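Local structure of Bd3460 (Bdellovibrio bacteriovorus, 5CEC) at residues B[66-71]-B[97-102]; B[87-92]-B[118-123]. The protein binds the predatory endopeptidase Bd3459 as an ankyrin-repeat immunity protein and probably protects the predator from its own enzyme during cell invasion. All coordinates share one frame; numbering follows the deposited sequence.

Contact 1. Residues B[66-71]-B[97-102]; sequences PLMNAA and ETALAF
Aliphatic packing joins helix 66-72 to the start of helix 99-105, with no hydrogen bond between the two segments. Ala99 sits where the backbones come closest, its CA 4.3 Å from the CA of Met68, and so short a spacing suits a methyl side chain. Leu67, whose CG is anti to the backbone N (chi1 -175°), lays CD2 against that methyl, 3.6 Å from Ala99 CB. From the next turn Ala71 brings its CB to 3.3 Å from the carbonyl O of Ala99, a tight fit that again favours alanine.

The aromatic contact belongs to Met68 and Phe102. Met68, extended beyond CG, crosses the ring obliquely, with CB, CG and SD all near its CD2-CE2 side and CG 3.8 Å from Phe102 CD2. Its SD lies 5.0 Å from the ring centroid, an oblique Met-aromatic contact; a long, unbranched, polarisable side chain suits packing against an aromatic ring.

Two adjacent predicted ankyrin repeats meet here through the first helices of their helix-turn-helix units, each preceded by a threonine; Thr65 OG1 accepts from Met68 N.

The polar groups of 97-102 turn to partners other than 66-71. Thr98, the N-cap, accepts a weak bond at OG1 from Ala101 N. Glu97 holds OE1 3.8 Å above the plane of the Phe102 ring, over its centre; OE1 bonds Ser393 of the Bd3459 chain, and OE2 accepts from Ala127 N.

Contact 2. Residues B[87-92]-B[118-123]; sequences VNLELK and AGANVD
One direct hydrogen bond ties these two loops together: the backbone N-H of Asn121 points to OE2 of Glu90 at 2.8 Å, almost straight at 171°, and meets the carboxylate from above its plane. Glu90 reaches this donor because its chain folds back at chi2 (-53°), which also lays the carboxylate against CB of Asn121, 3.4 Å from Glu90 OE1. Beside it Leu89 does the apolar work. Its CD1 rests on the backbone of 118-120, 3.6 Å from both Ala118 O and Ala120 N, and 4.0 Å from Ala120 CB; an aliphatic tip can lie against peptide atoms without asking for a polar partner.

Three waters extend the polar contact. Water 1 donates to Glu90 OE1 and Asn121 O; water 2 donates to Glu90 OE1 and accepts from Asn121 ND2; water 3 links Glu90 OE2 to Gly119 O.

Further out, turns set the geometry. Asn88 OD1 accepts from Glu90 N at 2.8 Å, an Asx turn that fixes the backbone under the glutamate, and Asn121 OD1 makes a second one with Asp123 N. Gly119, at phi 95°, ends helix 109-117 in a Schellman motif, where a side chain would strike the preceding carbonyl.

Every bond described to the Glu90 carboxylate is a donation, one from an amide and three from waters, which would probably favour its ionised form.

In the fold
The segments alternate along the chain, 66-71, 87-92, 97-102, 118-123; the first two lie in the predicted ankyrin repeat 62-94 and the last two in 95-127, so both contacts join the same pair. Contact 1 is the buried meeting of helices 66-72 and 99-105; contact 2, its centre about 9 Å away, is a surface meeting of the loops that follow helices 76-84 and 109-117. They touch directly: Met68 CE packs 3.2 Å from Leu91 O, and Leu100 CD2 lies 3.5 Å from Asn121 O. Thr98 also rests on Glu90. One repeat thus joins the next by a buried, largely apolar helix contact and a water-bridged loop contact; only contact 1 is touched by Bd3459.

Contact 1. Residues B[66-71]-B[97-102]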
# COMPACT_ATOMS: atom_id res chain seq x y z
N PRO B 66 14.71 -5.57 16.51
CA PRO B 66 14.66 -4.54 15.48
C PRO B 66 14.61 -5.11 14.07
O PRO B 66 13.87 -4.58 13.21
CB PRO B 66 15.96 -3.76 15.70
CG PRO B 66 16.21 -3.92 17.16
CD PRO B 66 15.74 -5.28 17.53
N LEU B 67 15.44 -6.10 13.79
CA LEU B 67 15.49 -6.65 12.44
C LEU B 67 14.15 -7.25 12.03
O LEU B 67 13.73 -7.10 10.88
CB LEU B 67 16.60 -7.70 12.34
CG LEU B 67 16.83 -8.25 10.93
CD1 LEU B 67 17.36 -7.19 10.00
CD2 LEU B 67 17.72 -9.47 10.96
N MET B 68 13.51 -7.99 12.94
CA MET B 68 12.18 -8.55 12.64
C MET B 68 11.18 -7.46 12.32
O MET B 68 10.38 -7.62 11.40
CB MET B 68 11.66 -9.41 13.78
CG MET B 68 12.39 -10.71 14.01
SD MET B 68 11.88 -11.33 15.62
CE MET B 68 13.26 -12.39 16.00
N ASN B 69 11.18 -6.41 13.12
CA ASN B 69 10.32 -5.28 12.86
C ASN B 69 10.56 -4.64 11.50
O ASN B 69 9.61 -4.36 10.78
CB ASN B 69 10.50 -4.24 13.97
CG ASN B 69 9.66 -4.53 15.19
OD1 ASN B 69 8.48 -4.25 15.19
ND2 ASN B 69 10.27 -5.09 16.22
N ALA B 70 11.83 -4.41 11.14
CA ALA B 70 12.16 -3.81 9.86
C ALA B 70 11.73 -4.72 8.70
O ALA B 70 11.26 -4.24 7.67
CB ALA B 70 13.64 -3.52 9.77
N ALA B 71 11.96 -6.02 8.86
CA ALA B 71 11.61 -6.99 7.83
C ALA B 71 10.09 -7.07 7.61
O ALA B 71 9.64 -7.06 6.47
CB ALA B 71 12.16 -8.35 8.18
N GLU B 97 9.31 -17.33 14.24
CA GLU B 97 9.73 -16.74 12.99
C GLU B 97 10.98 -15.91 13.09
O GLU B 97 11.14 -15.07 13.97
CB GLU B 97 8.60 -15.89 12.42
CG GLU B 97 7.43 -16.75 11.92
CD GLU B 97 6.34 -15.96 11.22
OE1 GLU B 97 6.03 -14.84 11.68
OE2 GLU B 97 5.78 -16.50 10.23
N THR B 98 11.90 -16.16 12.16
CA THR B 98 13.06 -15.30 11.98
C THR B 98 12.66 -14.09 11.12
O THR B 98 11.53 -14.03 10.55
CB THR B 98 14.20 -16.00 11.25
OG1 THR B 98 13.79 -16.26 9.91
CG2 THR B 98 14.63 -17.30 11.95
N ALA B 99 13.53 -13.10 11.06
CA ALA B 99 13.32 -11.94 10.20
C ALA B 99 12.97 -12.31 8.77
O ALA B 99 12.10 -11.69 8.16
CB ALA B 99 14.52 -10.99 10.20
N LEU B 100 13.64 -13.33 8.23
CA LEU B 100 13.36 -13.75 6.86
C LEU B 100 11.93 -14.28 6.75
O LEU B 100 11.24 -13.99 5.75
CB LEU B 100 14.38 -14.79 6.40
CG LEU B 100 14.14 -15.35 5.00
CD1 LEU B 100 14.06 -14.27 3.91
CD2 LEU B 100 15.25 -16.34 4.64
N ALA B 101 11.49 -15.05 7.73
CA ALA B 101 10.08 -15.46 7.75
C ALA B 101 9.13 -14.29 7.83
O ALA B 101 8.14 -14.29 7.10
CB ALA B 101 9.81 -16.44 8.87
N PHE B 102 9.42 -13.30 8.64
CA PHE B 102 8.60 -12.08 8.67
C PHE B 102 8.52 -11.42 7.31
O PHE B 102 7.44 -11.00 6.89
CB PHE B 102 9.10 -11.08 9.70
CG PHE B 102 8.61 -11.35 11.08
CD1 PHE B 102 7.34 -10.94 11.42
CD2 PHE B 102 9.38 -12.00 12.05
CE1 PHE B 102 6.82 -11.19 12.68
CE2 PHE B 102 8.86 -12.21 13.33
CZ PHE B 102 7.59 -11.79 13.63

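Contact 2. Residues B[87-92]-B[118-123]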
# COMPACT_ATOMS: atom_id res chain seq x y z
N VAL B 87 23.89 -7.79 13.02
CA VAL B 87 22.91 -8.39 13.91
C VAL B 87 22.73 -9.88 13.62
O VAL B 87 22.98 -10.37 12.50
CB VAL B 87 21.56 -7.66 13.80
CG1 VAL B 87 21.72 -6.22 14.22
CG2 VAL B 87 20.92 -7.83 12.41
N ASN B 88 22.26 -10.62 14.61
CA ASN B 88 21.99 -12.04 14.44
C ASN B 88 20.72 -12.22 13.60
O ASN B 88 19.66 -11.67 13.91
CB ASN B 88 21.86 -12.76 15.79
CG ASN B 88 21.69 -14.29 15.61
OD1 ASN B 88 20.63 -14.74 15.24
ND2 ASN B 88 22.77 -15.08 15.80
N LEU B 89 20.83 -13.02 12.54
CA LEU B 89 19.72 -13.18 11.61
C LEU B 89 18.70 -14.21 12.02
O LEU B 89 17.60 -14.23 11.45
CB LEU B 89 20.23 -13.52 10.21
CG LEU B 89 21.26 -12.60 9.55
CD1 LEU B 89 21.57 -13.03 8.13
CD2 LEU B 89 20.77 -11.16 9.57
N GLU B 90 19.02 -15.04 12.99
CA GLU B 90 18.28 -16.26 13.26
C GLU B 90 17.47 -16.29 14.55
O GLU B 90 16.83 -17.31 14.88
CB GLU B 90 19.21 -17.46 13.17
CG GLU B 90 19.97 -17.57 11.88
CD GLU B 90 19.14 -17.53 10.62
OE1 GLU B 90 17.96 -17.93 10.62
OE2 GLU B 90 19.69 -17.10 9.59
N LEU B 91 17.43 -15.16 15.25
CA LEU B 91 16.54 -15.07 16.41
C LEU B 91 15.11 -15.24 15.95
O LEU B 91 14.76 -14.95 14.80
CB LEU B 91 16.76 -13.77 17.17
CG LEU B 91 18.18 -13.60 17.75
CD1 LEU B 91 18.37 -12.21 18.28
CD2 LEU B 91 18.43 -14.64 18.83
N LYS B 92 14.27 -15.74 16.85
CA LYS B 92 12.87 -16.05 16.55
C LYS B 92 11.94 -15.40 17.55
O LYS B 92 12.25 -15.33 18.75
CB LYS B 92 12.65 -17.56 16.57
CG LYS B 92 13.35 -18.25 15.42
CD LYS B 92 13.31 -19.73 15.58
CE LYS B 92 14.02 -20.42 14.46
NZ LYS B 92 14.37 -21.80 14.89
N ALA B 118 22.41 -12.00 2.33
CA ALA B 118 23.17 -11.77 3.54
C ALA B 118 23.39 -13.02 4.40
O ALA B 118 24.01 -12.92 5.47
CB ALA B 118 22.51 -10.69 4.39
N GLY B 119 22.91 -14.17 3.93
CA GLY B 119 23.18 -15.45 4.56
C GLY B 119 22.15 -15.96 5.54
O GLY B 119 22.42 -16.90 6.28
N ALA B 120 20.95 -15.39 5.49
CA ALA B 120 19.89 -15.87 6.37
C ALA B 120 19.53 -17.30 5.99
O ALA B 120 19.46 -17.67 4.82
CB ALA B 120 18.65 -14.99 6.25
N ASN B 121 19.24 -18.11 7.00
CA ASN B 121 18.84 -19.50 6.81
C ASN B 121 17.50 -19.54 6.09
O ASN B 121 16.53 -18.93 6.54
CB ASN B 121 18.72 -20.15 8.20
CG ASN B 121 18.37 -21.60 8.20
OD1 ASN B 121 18.53 -22.30 7.22
ND2 ASN B 121 17.96 -22.10 9.38
N VAL B 122 17.45 -20.30 5.00
CA VAL B 122 16.23 -20.47 4.24
C VAL B 122 15.44 -21.71 4.63
O VAL B 122 14.26 -21.82 4.25
CB VAL B 122 16.46 -20.42 2.72
CG1 VAL B 122 17.14 -19.12 2.31
CG2 VAL B 122 17.30 -21.62 2.25
N ASP B 123 16.06 -22.64 5.37
CA ASP B 123 15.39 -23.86 5.82
C ASP B 123 14.71 -23.58 7.15
O ASP B 123 15.11 -24.07 8.21
CB ASP B 123 16.34 -25.02 5.90
CG ASP B 123 15.66 -26.34 6.22
OD1 ASP B 123 14.40 -26.40 6.28
OD2 ASP B 123 16.39 -27.32 6.45
O HOH W 1 16.25 -17.06 8.70
O HOH W 2 17.25 -20.40 11.63
O HOH W 3 22.22 -17.08 9.08